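Local coordinates for protein Beta/alpha-amylase (Paenibacillus polymyxa, PDB 3VOC) that removes successive maltose units from the non-reducing ends of starch chains through its family 14 beta-amylase domain, the part of a larger beta/alpha-amylase described here, at residues N33-I38 with A70-V75; F6-M11 with Y409-A414; N192-A197 with K243-W248. One frame throughout, in Å; residues are numbered along the deposited sequence.

Interaction 1: residues N33-I38 with A70-V75; sequences NGVYAI and AGLKWV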
loop_
_atom_site.group_PDB
_atom_site.type_symbol
_atom_site.label_atom_id
_atom_site.label_comp_id
_atom_site.label_asym_id
_atom_site.label_seq_id
_atom_site.Cartn_x
_atom_site.Cartn_y
_atom_site.Cartn_z
ATOM N N ASN A 33 -2.700 7.445 -27.153
ATOM C CA ASN A 33 -3.933 6.743 -26.830
ATOM C C ASN A 33 -4.790 7.460 -25.778
ATOM O O ASN A 33 -5.853 6.965 -25.398
ATOM C CB ASN A 33 -3.660 5.299 -26.402
ATOM C CG ASN A 33 -3.333 4.399 -27.571
ATOM O OD1 ASN A 33 -4.180 3.616 -28.010
ATOM N ND2 ASN A 33 -2.104 4.494 -28.080
ATOM N N GLY A 34 -4.332 8.620 -25.321
ATOM C CA GLY A 34 -5.105 9.414 -24.367
ATOM C C GLY A 34 -4.774 9.123 -22.913
ATOM O O GLY A 34 -5.463 9.599 -22.021
ATOM N N VAL A 35 -3.713 8.364 -22.662
ATOM C CA VAL A 35 -3.239 8.179 -21.274
ATOM C C VAL A 35 -2.871 9.540 -20.686
ATOM O O VAL A 35 -2.272 10.366 -21.379
ATOM C CB VAL A 35 -2.051 7.180 -21.211
ATOM C CG1 VAL A 35 -1.407 7.166 -19.823
ATOM C CG2 VAL A 35 -2.527 5.777 -21.594
ATOM N N TYR A 36 -3.270 9.771 -19.436
ATOM C CA TYR A 36 -3.083 11.038 -18.742
ATOM C C TYR A 36 -1.732 11.161 -18.055
ATOM O O TYR A 36 -1.023 12.171 -18.227
ATOM C CB TYR A 36 -4.192 11.229 -17.701
ATOM C CG TYR A 36 -4.105 12.509 -16.888
ATOM C CD1 TYR A 36 -4.332 13.766 -17.475
ATOM C CD2 TYR A 36 -3.827 12.457 -15.522
ATOM C CE1 TYR A 36 -4.264 14.951 -16.701
ATOM C CE2 TYR A 36 -3.772 13.609 -14.750
ATOM C CZ TYR A 36 -3.992 14.843 -15.335
ATOM O OH TYR A 36 -3.920 15.943 -14.527
ATOM N N ALA A 37 -1.403 10.149 -17.244
ATOM C CA ALA A 37 -0.190 10.187 -16.430
ATOM C C ALA A 37 0.524 8.855 -16.356
ATOM O O ALA A 37 -0.058 7.802 -16.650
ATOM C CB ALA A 37 -0.503 10.684 -15.034
ATOM N N ILE A 38 1.799 8.917 -15.988
ATOM C CA ILE A 38 2.578 7.737 -15.643
ATOM C C ILE A 38 2.780 7.729 -14.131
ATOM O O ILE A 38 3.214 8.741 -13.559
ATOM C CB ILE A 38 3.963 7.728 -16.339
ATOM C CG1 ILE A 38 3.822 7.806 -17.880
ATOM C CG2 ILE A 38 4.817 6.519 -15.870
ATOM C CD1 ILE A 38 3.083 6.604 -18.524
ATOM N N ALA A 70 7.157 13.745 -23.379
ATOM C CA ALA A 70 6.102 13.017 -24.099
ATOM C C ALA A 70 4.708 13.631 -23.931
ATOM O O ALA A 70 3.733 13.129 -24.490
ATOM C CB ALA A 70 6.096 11.544 -23.696
ATOM N N GLY A 71 4.618 14.713 -23.162
ATOM C CA GLY A 71 3.355 15.397 -22.937
ATOM C C GLY A 71 2.461 14.736 -21.897
ATOM O O GLY A 71 1.279 15.028 -21.842
ATOM N N LEU A 72 3.026 13.840 -21.088
ATOM C CA LEU A 72 2.296 13.178 -20.017
ATOM C C LEU A 72 2.489 13.854 -18.658
ATOM O O LEU A 72 3.492 14.539 -18.432
ATOM C CB LEU A 72 2.743 11.719 -19.904
ATOM C CG LEU A 72 2.391 10.873 -21.127
ATOM C CD1 LEU A 72 3.312 9.657 -21.263
ATOM C CD2 LEU A 72 0.917 10.468 -21.058
ATOM N N LYS A 73 1.517 13.657 -17.768
ATOM C CA LYS A 73 1.695 13.972 -16.352
ATOM C C LYS A 73 2.503 12.886 -15.654
ATOM O O LYS A 73 2.597 11.750 -16.140
ATOM C CB LYS A 73 0.349 14.131 -15.631
ATOM C CG LYS A 73 -0.529 15.247 -16.153
ATOM C CD LYS A 73 0.250 16.481 -16.522
ATOM C CE LYS A 73 -0.692 17.566 -17.046
ATOM N NZ LYS A 73 -1.493 18.091 -15.919
ATOM N N TRP A 74 3.087 13.253 -14.510
ATOM C CA TRP A 74 3.890 12.321 -13.704
ATOM C C TRP A 74 3.348 12.189 -12.286
ATOM O O TRP A 74 3.207 13.180 -11.588
ATOM C CB TRP A 74 5.346 12.781 -13.631
ATOM C CG TRP A 74 6.292 11.719 -13.072
ATOM C CD1 TRP A 74 6.380 10.399 -13.462
ATOM C CD2 TRP A 74 7.286 11.896 -12.046
ATOM N NE1 TRP A 74 7.362 9.754 -12.740
ATOM C CE2 TRP A 74 7.938 10.647 -11.872
ATOM C CE3 TRP A 74 7.696 12.990 -11.265
ATOM C CZ2 TRP A 74 8.971 10.460 -10.936
ATOM C CZ3 TRP A 74 8.733 12.803 -10.336
ATOM C CH2 TRP A 74 9.349 11.550 -10.176
ATOM N N VAL A 75 3.051 10.963 -11.863
ATOM C CA VAL A 75 2.546 10.738 -10.506
ATOM C C VAL A 75 3.556 9.909 -9.738
ATOM O O VAL A 75 3.633 8.685 -9.911
ATOM C CB VAL A 75 1.153 10.077 -10.487
ATOM C CG1 VAL A 75 0.709 9.765 -9.028
ATOM C CG2 VAL A 75 0.130 10.980 -11.194
HETATM O O HOH W 1 -1.427 14.326 -19.917
#
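Three backbone hydrogen bonds join residues 33-38 to residues 70-75 where the segments lead into parallel strands 37-43 and 73-79, the second and third of the enzyme's eight-stranded TIM barrel. Lys-73 N donates a hydrogen bond to Tyr-36 O, 3.0 Å away and in the plane of that carbonyl. Ile-38 N then reaches Lys-73 O at 2.9 Å, although it stands above the carbonyl plane, and Val-75 N meets Ile-38 O at 2.8 Å in a nearly straight bond (174°). A water also donates to Tyr-36 O, so this oxygen accepts two bonds; the water's bond on to Gly-71 O is weak. Each segment enters from a helix closed by a Schellman motif, in which Gly-34 and Gly-71 adopt the positive phi that glycine tolerates best.

Apolar contacts lie on both faces. On the face carrying Ala-37 and Lys-73, the small Ala-37 CB sits 3.6 Å from Lys-73 CB and also meets Val-75 CG2, and its size suits so close a strand pair. On the face of Ile-38 and Trp-74, Leu-72 spreads its methyls, CD1 toward Ile-38 CG1 (3.9 Å) and CD2 against Val-35, beneath helices 20-32 and 58-69.

The aromatic contact is a CH-pi one. With its CG anti to the backbone N (chi1 179°), Tyr-36 swings its ring obliquely across the Lys-73 chain. Lys-73 CG lies over one face of the Tyr-36 ring, 3.9 Å from its centroid. Bends at chi2 and chi4 carry Lys-73 NZ to 3.5 Å from Tyr-36 OH, a proximity rather than a hydrogen bond.

The chemistry implies a division of labour: main-chain polar groups fix the strand register, while a long aliphatic stem lets Lys-73 pack on an aromatic face and still carry its charge beyond it.

Interaction 2: residues F6-M11 with Y409-A414; sequences FQASVM and YIISKA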
loop_
_atom_site.group_PDB
_atom_site.type_symbol
_atom_site.label_atom_id
_atom_site.label_comp_id
_atom_site.label_asym_id
_atom_site.label_seq_id
_atom_site.Cartn_x
_atom_site.Cartn_y
_atom_site.Cartn_z
ATOM N N PHE A 6 -12.134 12.231 -13.740
ATOM C CA PHE A 6 -11.496 10.928 -13.980
ATOM C C PHE A 6 -10.398 11.007 -15.027
ATOM O O PHE A 6 -10.592 11.617 -16.087
ATOM C CB PHE A 6 -12.526 9.904 -14.438
ATOM C CG PHE A 6 -11.943 8.558 -14.704
ATOM C CD1 PHE A 6 -11.679 7.680 -13.644
ATOM C CD2 PHE A 6 -11.626 8.165 -16.001
ATOM C CE1 PHE A 6 -11.130 6.423 -13.887
ATOM C CE2 PHE A 6 -11.063 6.904 -16.250
ATOM C CZ PHE A 6 -10.823 6.032 -15.186
ATOM N N GLN A 7 -9.250 10.397 -14.743
ATOM C CA GLN A 7 -8.231 10.191 -15.774
ATOM C C GLN A 7 -7.635 8.792 -15.671
ATOM O O GLN A 7 -7.618 8.204 -14.586
ATOM C CB GLN A 7 -7.098 11.215 -15.631
ATOM C CG GLN A 7 -7.491 12.667 -15.840
ATOM C CD GLN A 7 -7.953 12.978 -17.251
ATOM O OE1 GLN A 7 -7.621 12.274 -18.192
ATOM N NE2 GLN A 7 -8.726 14.053 -17.397
ATOM N N ALA A 8 -7.132 8.281 -16.793
ATOM C CA ALA A 8 -6.482 6.968 -16.831
ATOM C C ALA A 8 -4.976 7.136 -16.842
ATOM O O ALA A 8 -4.432 7.849 -17.687
ATOM C CB ALA A 8 -6.935 6.174 -18.050
ATOM N N SER A 9 -4.307 6.469 -15.908
ATOM C CA SER A 9 -2.860 6.468 -15.832
ATOM C C SER A 9 -2.317 5.063 -16.014
ATOM O O SER A 9 -3.070 4.094 -16.026
ATOM C CB SER A 9 -2.429 7.016 -14.480
ATOM O OG SER A 9 -2.858 8.366 -14.389
ATOM N N VAL A 10 -0.999 4.960 -16.165
ATOM C CA VAL A 10 -0.348 3.671 -16.373
ATOM C C VAL A 10 0.920 3.652 -15.519
ATOM O O VAL A 10 1.666 4.651 -15.479
ATOM C CB VAL A 10 0.008 3.467 -17.861
ATOM C CG1 VAL A 10 0.852 2.181 -18.067
ATOM C CG2 VAL A 10 -1.288 3.432 -18.753
ATOM N N MET A 11 1.133 2.533 -14.827
ATOM C CA MET A 11 2.319 2.367 -13.996
ATOM C C MET A 11 3.513 2.082 -14.894
ATOM O O MET A 11 3.427 1.291 -15.829
ATOM C CB MET A 11 2.141 1.241 -12.968
ATOM C CG MET A 11 3.217 1.224 -11.851
ATOM S SD MET A 11 2.693 0.315 -10.364
ATOM C CE MET A 11 1.327 1.327 -9.833
ATOM N N TYR A 409 -12.523 0.766 -22.956
ATOM C CA TYR A 409 -13.262 0.603 -21.700
ATOM C C TYR A 409 -12.943 1.666 -20.660
ATOM O O TYR A 409 -13.825 2.107 -19.914
ATOM C CB TYR A 409 -12.986 -0.778 -21.118
ATOM C CG TYR A 409 -13.779 -1.862 -21.799
ATOM C CD1 TYR A 409 -15.154 -1.987 -21.568
ATOM C CD2 TYR A 409 -13.164 -2.765 -22.666
ATOM C CE1 TYR A 409 -15.909 -2.981 -22.188
ATOM C CE2 TYR A 409 -13.909 -3.768 -23.306
ATOM C CZ TYR A 409 -15.280 -3.865 -23.055
ATOM O OH TYR A 409 -16.025 -4.851 -23.661
ATOM N N ILE A 410 -11.678 2.065 -20.613
ATOM C CA ILE A 410 -11.192 2.878 -19.501
ATOM C C ILE A 410 -10.781 4.286 -19.901
ATOM O O ILE A 410 -11.287 5.266 -19.326
ATOM C CB ILE A 410 -10.015 2.190 -18.745
ATOM C CG1 ILE A 410 -10.336 0.721 -18.407
ATOM C CG2 ILE A 410 -9.633 2.996 -17.499
ATOM C CD1 ILE A 410 -11.613 0.487 -17.592
ATOM N N ILE A 411 -9.855 4.409 -20.855
ATOM C CA ILE A 411 -9.376 5.744 -21.237
ATOM C C ILE A 411 -10.538 6.594 -21.747
ATOM O O ILE A 411 -10.589 7.795 -21.485
ATOM C CB ILE A 411 -8.236 5.725 -22.296
ATOM C CG1 ILE A 411 -7.054 4.883 -21.834
ATOM C CG2 ILE A 411 -7.777 7.161 -22.626
ATOM C CD1 ILE A 411 -5.930 4.811 -22.851
ATOM N N SER A 412 -11.477 5.957 -22.445
ATOM C CA SER A 412 -12.650 6.640 -23.030
ATOM C C SER A 412 -13.563 7.314 -22.000
ATOM O O SER A 412 -14.386 8.157 -22.373
ATOM C CB SER A 412 -13.476 5.661 -23.866
ATOM O OG SER A 412 -14.005 4.646 -23.026
ATOM N N LYS A 413 -13.419 6.951 -20.724
ATOM C CA LYS A 413 -14.202 7.567 -19.653
ATOM C C LYS A 413 -13.691 8.947 -19.252
ATOM O O LYS A 413 -14.399 9.699 -18.571
ATOM C CB LYS A 413 -14.260 6.658 -18.413
ATOM C CG LYS A 413 -14.868 5.274 -18.661
ATOM C CD LYS A 413 -16.310 5.366 -19.171
ATOM C CE LYS A 413 -16.974 3.988 -19.229
ATOM N NZ LYS A 413 -16.343 3.114 -20.277
ATOM N N ALA A 414 -12.460 9.266 -19.641
ATOM C CA ALA A 414 -11.824 10.528 -19.253
ATOM C C ALA A 414 -12.177 11.641 -20.218
ATOM O O ALA A 414 -12.251 11.407 -21.429
ATOM C CB ALA A 414 -10.320 10.363 -19.207
#
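Strand 7-11 passes the C-terminal end of helix 403-411 with no hydrogen bond between the two segments, Gln-7 and Ala-414 being 5.0 Å apart at CA, while a type I beta turn from Ile-411 to Ala-414 bends the chain back toward the strand. Ala-414 N closes this turn on Ile-411 O at 3.0 Å.

Phe-6 does most of the joining. Its CG is anti to the backbone N (chi1 180°), which sends the ring toward the turn. The rim does the touching: Phe-6 CE2 lies 3.5 Å from Ile-410 O, near the ring plane, and CZ meets Ile-410 CG2, also at the edge, at 4.0 Å. Lys-413 CB approaches the CD2-CE2 side obliquely. An alanine at Phe-6 would remove this ring and would probably loosen the packing against Ile-410 and Lys-413.

Two alanines let strand and turn approach. Ala-414 CB faces both Phe-6 O, 3.4 Å away, and Gln-7 OE1, whose side chain folds back through a bend at chi2 (-65°) and is held by its NE2 bonding to Lys-415 O. Ala-8 turns its methyl toward the helix, where CB meets Ile-411 CG1 at 4.0 Å and Ile-410 CG2 a little farther off. Lys-413 lends only the root of its side chain to Phe-6; the rest, bent at chi2 and chi4, swings away so that NZ bonds Tyr-409 O at 2.7 Å and forms a salt bridge with Glu-373.

In the barrel, Phe-6 and Ile-410 pack together on Phe-384 of strand 383-386 and on helix 367-378, while strand 7-11 bonds through its backbone to strand 37-43 on one side and to strand 383-386 on the other, so the last helix lies over the seam where first and last strands meet.

Interaction 3: residues N192-A197 with K243-W248; sequences NAFRTA and KDFLSW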
loop_
_atom_site.group_PDB
_atom_site.type_symbol
_atom_site.label_atom_id
_atom_site.label_comp_id
_atom_site.label_asym_id
_atom_site.label_seq_id
_atom_site.Cartn_x
_atom_site.Cartn_y
_atom_site.Cartn_z
ATOM N N ASN A 192 5.824 -5.028 23.491
ATOM C CA ASN A 192 5.805 -3.997 24.524
ATOM C C ASN A 192 4.848 -2.842 24.221
ATOM O O ASN A 192 4.205 -2.297 25.127
ATOM C CB ASN A 192 7.224 -3.516 24.810
ATOM C CG ASN A 192 7.971 -4.475 25.740
ATOM O OD1 ASN A 192 7.361 -5.107 26.617
ATOM N ND2 ASN A 192 9.278 -4.583 25.565
ATOM N N ALA A 193 4.723 -2.493 22.946
ATOM C CA ALA A 193 3.781 -1.456 22.551
ATOM C C ALA A 193 2.346 -1.900 22.830
ATOM O O ALA A 193 1.530 -1.101 23.273
ATOM C CB ALA A 193 3.958 -1.089 21.081
ATOM N N PHE A 194 2.045 -3.176 22.582
ATOM C CA PHE A 194 0.715 -3.712 22.903
ATOM C C PHE A 194 0.478 -3.726 24.416
ATOM O O PHE A 194 -0.598 -3.343 24.873
ATOM C CB PHE A 194 0.525 -5.120 22.295
ATOM C CG PHE A 194 -0.840 -5.763 22.579
ATOM C CD1 PHE A 194 -2.033 -5.073 22.334
ATOM C CD2 PHE A 194 -0.916 -7.078 23.059
ATOM C CE1 PHE A 194 -3.273 -5.673 22.571
ATOM C CE2 PHE A 194 -2.166 -7.702 23.298
ATOM C CZ PHE A 194 -3.341 -6.997 23.055
ATOM N N ARG A 195 1.475 -4.164 25.191
ATOM C CA ARG A 195 1.350 -4.151 26.654
ATOM C C ARG A 195 1.084 -2.724 27.152
ATOM O O ARG A 195 0.150 -2.482 27.933
ATOM C CB ARG A 195 2.624 -4.715 27.316
ATOM C CG ARG A 195 2.797 -6.198 27.134
ATOM C CD ARG A 195 4.217 -6.671 27.446
ATOM N NE ARG A 195 4.348 -8.052 26.987
ATOM C CZ ARG A 195 5.453 -8.606 26.500
ATOM N NH1 ARG A 195 6.576 -7.898 26.395
ATOM N NH2 ARG A 195 5.418 -9.882 26.108
ATOM N N THR A 196 1.903 -1.783 26.692
ATOM C CA THR A 196 1.770 -0.378 27.076
ATOM C C THR A 196 0.399 0.171 26.670
ATOM O O THR A 196 -0.269 0.858 27.460
ATOM C CB THR A 196 2.917 0.476 26.490
ATOM O OG1 THR A 196 4.163 -0.096 26.871
ATOM C CG2 THR A 196 2.870 1.906 27.011
ATOM N N ALA A 197 -0.034 -0.148 25.454
ATOM C CA ALA A 197 -1.356 0.278 24.991
ATOM C C ALA A 197 -2.474 -0.248 25.906
ATOM O O ALA A 197 -3.448 0.476 26.191
ATOM C CB ALA A 197 -1.591 -0.168 23.550
ATOM N N LYS A 243 -10.463 -8.748 20.345
ATOM C CA LYS A 243 -10.884 -7.452 19.830
ATOM C C LYS A 243 -9.903 -6.356 20.210
ATOM O O LYS A 243 -9.593 -5.512 19.390
ATOM C CB LYS A 243 -12.302 -7.079 20.293
ATOM C CG LYS A 243 -13.410 -7.910 19.638
ATOM C CD LYS A 243 -14.772 -7.660 20.308
ATOM C CE LYS A 243 -15.931 -7.990 19.356
ATOM N NZ LYS A 243 -15.806 -9.348 18.733
ATOM N N ASP A 244 -9.432 -6.364 21.456
ATOM C CA ASP A 244 -8.393 -5.426 21.867
ATOM C C ASP A 244 -7.115 -5.592 21.043
ATOM O O ASP A 244 -6.501 -4.601 20.646
ATOM C CB ASP A 244 -8.073 -5.561 23.367
ATOM C CG ASP A 244 -8.875 -4.601 24.223
ATOM O OD1 ASP A 244 -9.126 -3.459 23.781
ATOM O OD2 ASP A 244 -9.241 -4.965 25.359
ATOM N N PHE A 245 -6.694 -6.837 20.811
ATOM C CA PHE A 245 -5.487 -7.057 20.020
ATOM C C PHE A 245 -5.660 -6.529 18.581
ATOM O O PHE A 245 -4.807 -5.790 18.079
ATOM C CB PHE A 245 -5.046 -8.531 19.975
ATOM C CG PHE A 245 -3.980 -8.781 18.941
ATOM C CD1 PHE A 245 -2.691 -8.279 19.130
ATOM C CD2 PHE A 245 -4.276 -9.451 17.758
ATOM C CE1 PHE A 245 -1.707 -8.452 18.172
ATOM C CE2 PHE A 245 -3.291 -9.636 16.792
ATOM C CZ PHE A 245 -1.992 -9.129 17.010
ATOM N N LEU A 246 -6.754 -6.920 17.928
ATOM C CA LEU A 246 -6.969 -6.546 16.530
ATOM C C LEU A 246 -7.168 -5.059 16.367
ATOM O O LEU A 246 -6.692 -4.486 15.393
ATOM C CB LEU A 246 -8.174 -7.288 15.938
ATOM C CG LEU A 246 -7.959 -8.744 15.549
ATOM C CD1 LEU A 246 -9.254 -9.319 15.002
ATOM C CD2 LEU A 246 -6.830 -8.880 14.521
ATOM N N SER A 247 -7.891 -4.434 17.304
ATOM C CA SER A 247 -8.064 -2.976 17.269
ATOM C C SER A 247 -6.725 -2.256 17.413
ATOM O O SER A 247 -6.439 -1.296 16.675
ATOM C CB SER A 247 -9.044 -2.511 18.353
ATOM O OG SER A 247 -9.236 -1.113 18.274
ATOM N N TRP A 248 -5.903 -2.717 18.360
ATOM C CA TRP A 248 -4.577 -2.128 18.552
ATOM C C TRP A 248 -3.687 -2.341 17.313
ATOM O O TRP A 248 -2.987 -1.437 16.861
ATOM C CB TRP A 248 -3.874 -2.706 19.799
ATOM C CG TRP A 248 -2.396 -2.364 19.788
ATOM C CD1 TRP A 248 -1.824 -1.173 20.169
ATOM C CD2 TRP A 248 -1.323 -3.199 19.328
ATOM N NE1 TRP A 248 -0.459 -1.227 19.986
ATOM C CE2 TRP A 248 -0.125 -2.460 19.478
ATOM C CE3 TRP A 248 -1.258 -4.507 18.808
ATOM C CZ2 TRP A 248 1.124 -2.976 19.120
ATOM C CZ3 TRP A 248 -0.018 -5.020 18.451
ATOM C CH2 TRP A 248 1.164 -4.257 18.626
#
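An aromatic cluster of Phe-194, Phe-245 and Trp-248 fills the crossing of helices 188-202 and 240-268, whose short segments run at 115° with axes 10.9 Å apart at closest approach. All three side chains leave the backbone with CG anti to N, and Phe-194 meets the other two rings in different ways.

Phe-194 is the middle member. One face of its ring receives the edge of Phe-245 in a T-shaped pair, planes at 84° and centroids 5.6 Å apart, with Phe-245 CD1 poised over the ring centre. Phe-194 CZ, the tip of the ring, also touches Phe-245 CB at 3.8 Å. Against Trp-248 the same ring is oblique to the indole, and Phe-194 CD1 comes within 3.6 Å of Trp-248 CD2.

Trp-248 points toward the other helix and lays its broad indole along it. Ala-193 and Ala-197, one turn apart, offer only methyls, so the helix surface stays low enough for the indole to lie close: Ala-193 CB meets Trp-248 CZ2 at 3.9 Å and Ala-197 CB meets Trp-248 CD1 at 3.5 Å.

Beyond the cluster, Phe-245 is met edge-to-face by Phe-183. Asp-244, buried beside these rings, has its carboxylate satisfied by a salt bridge to Lys-201 and hydrogen bonds from Tyr-202 and Trp-212, which probably favours its charged form. The contact thus joins two helices away from the annotated sites. Its most exact fit is a CH-pi contact: Phe-194 CB stands 3.6 Å from the centroid of the six-membered ring of Trp-248, only 3° off the ring normal.

Overall arrangement
From the N terminus, strand 7-11 opens the barrel, and residues 409-414 at the end of the last helix come back to it, so interaction 2 closes a loop spanning nearly the whole domain. Inside that loop, interaction 1 closes a short helix-containing connection between the adjacent parallel strands 37-43 and 73-79. Interaction 3 follows in series, also nested in the large loop, and ties helix 188-202 to helix 240-268 across 45 intervening residues. No loops cross. Interactions 1 and 2 are continuous through the sheet, for Tyr-36 N lies 2.8 Å from Ala-8 O, a probable hydrogen bond. Interaction 3 lies on the opposite side of the chain's centre, its centre about 44 Å from that of interaction 1.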